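Local coordinates for meso-diaminopimelate dehydrogenase (Clostridium tetani, PDB 3WGY), which catalyses, in its native form, the reversible NADP-dependent oxidative deamination of meso-diaminopimelate, and is here a multiply substituted variant with bound 4-methyl-2-oxovalerate, at residues 292-296 against 297-301; 129-132 against 133-136; 57-60 against 61-64. The protein carries 6 engineered substitutions. All coordinates share one frame; numbering follows the deposited sequence.

Along the chain contact 3 comes first, then contact 2, then contact 1. Contact 3 leads into strand 65-68 of the seven-stranded parallel sheet, and contact 1 joins the end of helix 276-296 to strand 301-303, the outermost strand on one side of that sheet. Their centres are 16 Å apart and they touch: Tyr292 CE2 lies 3.7 Å from Asp64 CG. Contact 2 sits within helix 123-138, its centre 24 Å from that of contact 1 and 35 Å from that of contact 3. Contacts 1 and 3 thus shape the surface of the Rossmann-like part, probably the coenzyme-binding domain, while contact 2 belongs to a buried helix that faces the second subunit.

Contact 1 (292-296 against 297-301); sequences YKLSK and EGKKG
Leu294 and Lys299 meet round a Schellman motif, a local contact that ends helix 276-296 and turns the chain toward strand 301-303. The defining long bond runs from Lys299 N to Leu294 O (2.9 Å, N-H...O angle 155°). Inside it Gly298 N donates to Ser295 O, although the position of that nitrogen is less certain. Gly298 is the C-prime residue, and its positive phi of 70° suits a glycine. The hydrophobic part of the motif is present too: Leu294 and Lys299 lie side by side, their CB atoms 4.0 Å apart, and both rest on Ile116 of the neighbouring strand. A lysine suits this place: its aliphatic stem packs against Leu294, while its amine leads away from the helix and makes a weak bond to Lys300 O.

Glu297 N still makes a helical bond to Lys293 O. With CG anti to its own carbonyl carbon (chi1 -52°), its side chain folds back along the helix, CG 3.2 Å from Lys293 O, and extends to place OE1 3.6 Å from Leu294 CD2. Its other oxygen, OE2, is hydrogen-bonded to Tyr312 OH. In the last turn of the helix, Ser295 OG donates to Tyr292 O at 2.6 Å, from the same face of that carbonyl as Lys296 N.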
loop_
_atom_site.group_PDB
_atom_site.type_symbol
_atom_site.label_atom_id
_atom_site.label_comp_id
_atom_site.label_asym_id
_atom_site.label_seq_id
_atom_site.Cartn_x
_atom_site.Cartn_y
_atom_site.Cartn_z
ATOM N N TYR B 292 14.069 2.148 15.257
ATOM C CA TYR B 292 15.147 1.507 15.989
ATOM C C TYR B 292 16.235 1.129 14.988
ATOM O O TYR B 292 17.411 1.409 15.203
ATOM C CB TYR B 292 14.634 0.254 16.703
ATOM C CG TYR B 292 15.728 -0.640 17.247
ATOM C CD1 TYR B 292 16.318 -1.625 16.448
ATOM C CD2 TYR B 292 16.191 -0.489 18.553
ATOM C CE1 TYR B 292 17.345 -2.436 16.939
ATOM C CE2 TYR B 292 17.213 -1.289 19.055
ATOM C CZ TYR B 292 17.788 -2.260 18.245
ATOM O OH TYR B 292 18.811 -3.046 18.744
ATOM N N LYS B 293 15.829 0.499 13.888
ATOM C CA LYS B 293 16.776 0.086 12.861
ATOM C C LYS B 293 17.516 1.290 12.301
ATOM O O LYS B 293 18.742 1.287 12.218
ATOM C CB LYS B 293 16.052 -0.653 11.736
ATOM C CG LYS B 293 15.323 -1.899 12.205
ATOM C CD LYS B 293 14.810 -2.719 11.034
ATOM C CE LYS B 293 14.090 -3.962 11.511
ATOM N NZ LYS B 293 13.774 -4.880 10.389
ATOM N N LEU B 294 16.772 2.327 11.925
ATOM C CA LEU B 294 17.382 3.527 11.381
ATOM C C LEU B 294 18.283 4.240 12.386
ATOM O O LEU B 294 19.292 4.833 12.001
ATOM C CB LEU B 294 16.310 4.495 10.880
ATOM C CG LEU B 294 15.648 4.158 9.540
ATOM C CD1 LEU B 294 14.554 5.166 9.264
ATOM C CD2 LEU B 294 16.682 4.180 8.422
ATOM N N SER B 295 17.925 4.196 13.667
ATOM C CA SER B 295 18.742 4.858 14.679
ATOM C C SER B 295 20.107 4.181 14.768
ATOM O O SER B 295 21.123 4.852 14.941
ATOM C CB SER B 295 18.057 4.828 16.052
ATOM O OG SER B 295 18.068 3.530 16.614
ATOM N N LYS B 296 20.125 2.853 14.645
ATOM C CA LYS B 296 21.371 2.092 14.693
ATOM C C LYS B 296 22.264 2.385 13.483
ATOM O O LYS B 296 23.494 2.358 13.584
ATOM C CB LYS B 296 21.074 0.591 14.754
ATOM C CG LYS B 296 20.369 0.154 16.025
ATOM C CD LYS B 296 21.203 0.490 17.254
ATOM C CE LYS B 296 20.466 0.164 18.541
ATOM N NZ LYS B 296 21.238 0.625 19.726
ATOM N N GLU B 297 21.643 2.656 12.339
ATOM C CA GLU B 297 22.391 2.961 11.128
ATOM C C GLU B 297 22.841 4.412 11.205
ATOM O O GLU B 297 23.308 4.985 10.220
ATOM C CB GLU B 297 21.518 2.767 9.887
ATOM C CG GLU B 297 20.823 1.427 9.810
ATOM C CD GLU B 297 19.979 1.290 8.559
ATOM O OE1 GLU B 297 19.727 2.316 7.895
ATOM O OE2 GLU B 297 19.560 0.159 8.250
ATOM N N GLY B 298 22.675 5.009 12.377
ATOM C CA GLY B 298 23.093 6.383 12.571
ATOM C C GLY B 298 22.280 7.448 11.863
ATOM O O GLY B 298 22.764 8.563 11.660
ATOM N N LYS B 299 21.049 7.124 11.485
ATOM C CA LYS B 299 20.194 8.098 10.813
ATOM C C LYS B 299 19.839 9.185 11.833
ATOM O O LYS B 299 19.417 8.874 12.945
ATOM C CB LYS B 299 18.920 7.414 10.317
ATOM C CG LYS B 299 18.434 7.901 8.963
ATOM C CD LYS B 299 18.235 9.410 8.931
ATOM C CE LYS B 299 17.885 9.884 7.521
ATOM N NZ LYS B 299 17.813 11.368 7.409
ATOM N N LYS B 300 20.007 10.450 11.456
ATOM C CA LYS B 300 19.716 11.565 12.362
ATOM C C LYS B 300 18.644 12.489 11.797
ATOM O O LYS B 300 18.522 12.641 10.584
ATOM C CB LYS B 300 20.988 12.390 12.619
ATOM C CG LYS B 300 22.208 11.587 13.065
ATOM C CD LYS B 300 21.998 10.925 14.414
ATOM C CE LYS B 300 23.220 10.118 14.826
ATOM N NZ LYS B 300 23.000 9.366 16.095
ATOM N N GLY B 301 17.870 13.108 12.682
ATOM C CA GLY B 301 16.836 14.026 12.233
ATOM C C GLY B 301 15.426 13.470 12.253
ATOM O O GLY B 301 15.184 12.366 12.745
HETATM O O HOH W 1 20.651 7.529 14.704
#

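Contact 2 (129-132 against 133-136); sequences SLNR and LLGE
Ser129 to Glu136 form two regular turns of helix 123-138, with four successive backbone bonds crossing from residues 129-132 to 133-136. Leu133 N to Ser129 O (3.0 Å) and Leu134 N to Leu130 O (2.8 Å) are nearly straight at hydrogen. Gly135 N approaches Asn131 O from above the carbonyl plane, 39° out of it, whereas Glu136 N lies nearly along the C=O axis of Arg132.

Side chains touch the preceding turn mainly through their CB atoms: those of Leu133 and Leu134 each come within 3.4 Å of Leu130 O. In both leucines CG stands anti to the backbone N (177° and -174°), and the branches run on to different neighbours, Leu133 to Leu306 and to Leu325 of the second subunit, Leu134 to Met267. Glu136 CG lies 3.5 Å from Arg132 O, and water 2 gives protons to both Arg132 O (3.1 Å) and Glu136 OE1 (2.6 Å), so this carbonyl accepts from the helix and from solvent. The charged ends have firmer partners: Arg132 pairs with Asp124, and Glu136 with Lys316 of the second subunit.

This helix is packed on more than one side: Asn131 and Leu134 pack on the antiparallel sheet of strands 249-258 and 264-273, while Ser129, Leu133 and Glu136 meet the other subunit's C-terminal end, as suits an element of a dimer interface.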
loop_
_atom_site.group_PDB
_atom_site.type_symbol
_atom_site.label_atom_id
_atom_site.label_comp_id
_atom_site.label_asym_id
_atom_site.label_seq_id
_atom_site.Cartn_x
_atom_site.Cartn_y
_atom_site.Cartn_z
ATOM N N SER B 129 -1.433 8.295 3.793
ATOM C CA SER B 129 -0.474 9.197 3.174
ATOM C C SER B 129 0.373 8.433 2.162
ATOM O O SER B 129 0.568 8.882 1.039
ATOM C CB SER B 129 0.450 9.804 4.240
ATOM O OG SER B 129 -0.295 10.277 5.349
ATOM N N LEU B 130 0.877 7.273 2.576
ATOM C CA LEU B 130 1.712 6.452 1.707
ATOM C C LEU B 130 0.961 6.062 0.446
ATOM O O LEU B 130 1.526 6.067 -0.649
ATOM C CB LEU B 130 2.155 5.176 2.429
ATOM C CG LEU B 130 3.246 5.306 3.491
ATOM C CD1 LEU B 130 3.219 4.092 4.418
ATOM C CD2 LEU B 130 4.617 5.459 2.789
ATOM N N ASN B 131 -0.314 5.715 0.601
ATOM C CA ASN B 131 -1.095 5.305 -0.544
ATOM C C ASN B 131 -1.499 6.433 -1.468
ATOM O O ASN B 131 -1.677 6.202 -2.663
ATOM C CB ASN B 131 -2.305 4.473 -0.106
ATOM C CG ASN B 131 -1.909 3.043 0.230
ATOM O OD1 ASN B 131 -1.540 2.730 1.361
ATOM N ND2 ASN B 131 -1.943 2.183 -0.767
ATOM N N ARG B 132 -1.647 7.648 -0.942
ATOM C CA ARG B 132 -1.966 8.776 -1.824
ATOM C C ARG B 132 -0.703 8.967 -2.672
ATOM O O ARG B 132 -0.766 9.123 -3.888
ATOM C CB ARG B 132 -2.227 10.064 -1.030
ATOM C CG ARG B 132 -3.452 10.049 -0.133
ATOM C CD ARG B 132 -3.586 11.382 0.618
ATOM N NE ARG B 132 -4.478 11.256 1.764
ATOM C CZ ARG B 132 -4.081 11.252 3.032
ATOM N NH1 ARG B 132 -2.803 11.377 3.354
ATOM N NH2 ARG B 132 -4.976 11.101 3.985
ATOM N N LEU B 133 0.447 8.931 -2.008
ATOM C CA LEU B 133 1.733 9.096 -2.672
ATOM C C LEU B 133 1.944 8.047 -3.755
ATOM O O LEU B 133 2.252 8.371 -4.906
ATOM C CB LEU B 133 2.871 9.013 -1.649
ATOM C CG LEU B 133 4.281 9.105 -2.241
ATOM C CD1 LEU B 133 4.392 10.333 -3.151
ATOM C CD2 LEU B 133 5.307 9.158 -1.106
ATOM N N LEU B 134 1.778 6.785 -3.377
ATOM C CA LEU B 134 1.932 5.683 -4.315
ATOM C C LEU B 134 1.027 5.899 -5.522
ATOM O O LEU B 134 1.453 5.767 -6.668
ATOM C CB LEU B 134 1.553 4.358 -3.638
ATOM C CG LEU B 134 1.795 3.103 -4.467
ATOM C CD1 LEU B 134 3.291 3.006 -4.756
ATOM C CD2 LEU B 134 1.275 1.859 -3.700
ATOM N N GLY B 135 -0.229 6.241 -5.254
ATOM C CA GLY B 135 -1.181 6.441 -6.326
ATOM C C GLY B 135 -0.784 7.498 -7.340
ATOM O O GLY B 135 -0.818 7.250 -8.550
ATOM N N GLU B 136 -0.411 8.681 -6.864
ATOM C CA GLU B 136 -0.051 9.744 -7.792
ATOM C C GLU B 136 1.319 9.524 -8.418
ATOM O O GLU B 136 1.632 10.122 -9.445
ATOM C CB GLU B 136 -0.138 11.131 -7.119
ATOM C CG GLU B 136 0.817 11.404 -5.969
ATOM C CD GLU B 136 0.696 12.854 -5.455
ATOM O OE1 GLU B 136 -0.429 13.265 -5.090
ATOM O OE2 GLU B 136 1.721 13.576 -5.417
HETATM O O HOH W 2 -2.384 11.657 -4.674
#

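Contact 3 (57-60 against 61-64); sequences ELYK and DTVD
A type I beta-turn, Tyr59 to Thr62, forms this local contact in the loop that leads from strand 50-52 to strand 65-68 of the Rossmann-like parallel sheet. Lys60 and Asp61 occupy its two corners. Thr62 N closes the turn on Tyr59 O at 3.1 Å (N-H...O angle 155°), approaching from well above the carbonyl plane, and Val63 N adds a weak bond to the same oxygen at 3.2 Å. One carbonyl therefore takes the amide that closes the turn and, weakly, the next one.

Above this backbone, the side chains of Tyr59 and Thr62 run side by side in the same direction. Threonine OG1 is anti to the backbone N (chi1 171°), which leaves the methyl CG2 between N and the carbonyl carbon, directed at the tyrosine. There CG2 is 3.3 Å from Tyr59 CD2 and 3.2 Å from Tyr59 O, a tight fit that meets the ring obliquely. Val63 CG2 adds apolar packing 4.0 Å from Tyr59 CB; valine suits this buried place, where it also touches Phe87. The tyrosine ring makes an edge-to-face contact with Phe35, which ties the turn to strand 29-36.

At the corners, polar residues suit the exposed surface. The Lys60 chain curls through its last two torsions and runs alongside Asp61, yet its NZ remains 4.6 Å from Asp61 OD1, so any attraction is probably a longer-range one. Water 3 bridges the mouth of the turn, donating to Lys60 O and to Val63 O, each 3.1 Å from the water oxygen.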
loop_
_atom_site.group_PDB
_atom_site.type_symbol
_atom_site.label_atom_id
_atom_site.label_comp_id
_atom_site.label_asym_id
_atom_site.label_seq_id
_atom_site.Cartn_x
_atom_site.Cartn_y
_atom_site.Cartn_z
ATOM N N GLU B 57 13.698 11.566 32.175
ATOM C CA GLU B 57 15.121 11.786 31.955
ATOM C C GLU B 57 16.016 10.649 32.455
ATOM O O GLU B 57 17.081 10.398 31.896
ATOM C CB GLU B 57 15.539 13.084 32.639
ATOM C CG GLU B 57 15.017 13.201 34.072
ATOM C CD GLU B 57 15.515 14.449 34.788
ATOM O OE1 GLU B 57 15.081 14.687 35.936
ATOM O OE2 GLU B 57 16.340 15.188 34.207
ATOM N N LEU B 58 15.584 9.964 33.505
ATOM C CA LEU B 58 16.367 8.877 34.082
ATOM C C LEU B 58 16.433 7.632 33.212
ATOM O O LEU B 58 17.210 6.713 33.487
ATOM C CB LEU B 58 15.795 8.498 35.453
ATOM C CG LEU B 58 15.733 9.656 36.448
ATOM C CD1 LEU B 58 15.048 9.218 37.743
ATOM C CD2 LEU B 58 17.144 10.150 36.714
ATOM N N TYR B 59 15.628 7.599 32.161
ATOM C CA TYR B 59 15.593 6.432 31.294
ATOM C C TYR B 59 16.271 6.606 29.932
ATOM O O TYR B 59 16.029 5.823 29.012
ATOM C CB TYR B 59 14.132 5.985 31.123
ATOM C CG TYR B 59 13.535 5.424 32.396
ATOM C CD1 TYR B 59 13.230 6.257 33.479
ATOM C CD2 TYR B 59 13.337 4.048 32.547
ATOM C CE1 TYR B 59 12.746 5.731 34.683
ATOM C CE2 TYR B 59 12.859 3.513 33.744
ATOM C CZ TYR B 59 12.567 4.359 34.808
ATOM O OH TYR B 59 12.110 3.833 35.993
ATOM N N LYS B 60 17.134 7.612 29.813
ATOM C CA LYS B 60 17.831 7.876 28.552
ATOM C C LYS B 60 18.643 6.700 28.004
ATOM O O LYS B 60 18.720 6.509 26.788
ATOM C CB LYS B 60 18.750 9.100 28.675
ATOM C CG LYS B 60 19.567 9.345 27.406
ATOM C CD LYS B 60 19.957 10.804 27.204
ATOM C CE LYS B 60 21.354 11.127 27.729
ATOM N NZ LYS B 60 21.450 11.136 29.218
ATOM N N ASP B 61 19.245 5.915 28.890
ATOM C CA ASP B 61 20.054 4.774 28.471
ATOM C C ASP B 61 19.315 3.440 28.447
ATOM O O ASP B 61 19.900 2.414 28.104
ATOM C CB ASP B 61 21.273 4.637 29.382
ATOM C CG ASP B 61 22.335 5.669 29.086
ATOM O OD1 ASP B 61 22.039 6.622 28.332
ATOM O OD2 ASP B 61 23.465 5.531 29.608
ATOM N N THR B 62 18.037 3.447 28.808
ATOM C CA THR B 62 17.266 2.210 28.831
ATOM C C THR B 62 16.131 2.163 27.801
ATOM O O THR B 62 15.483 1.130 27.627
ATOM C CB THR B 62 16.712 1.944 30.262
ATOM O OG1 THR B 62 15.787 0.855 30.231
ATOM C CG2 THR B 62 16.023 3.169 30.808
ATOM N N VAL B 63 15.898 3.275 27.113
ATOM C CA VAL B 63 14.850 3.330 26.100
ATOM C C VAL B 63 15.420 3.576 24.709
ATOM O O VAL B 63 16.076 4.588 24.471
ATOM C CB VAL B 63 13.828 4.450 26.405
ATOM C CG1 VAL B 63 12.800 4.544 25.279
ATOM C CG2 VAL B 63 13.135 4.167 27.728
ATOM N N ASP B 64 15.166 2.648 23.789
ATOM C CA ASP B 64 15.644 2.789 22.416
ATOM C C ASP B 64 14.677 3.649 21.623
ATOM O O ASP B 64 15.082 4.493 20.829
ATOM C CB ASP B 64 15.769 1.421 21.744
ATOM C CG ASP B 64 16.949 0.623 22.258
ATOM O OD1 ASP B 64 18.084 1.147 22.223
ATOM O OD2 ASP B 64 16.743 -0.528 22.688
HETATM O O HOH W 3 19.061 3.914 25.136
#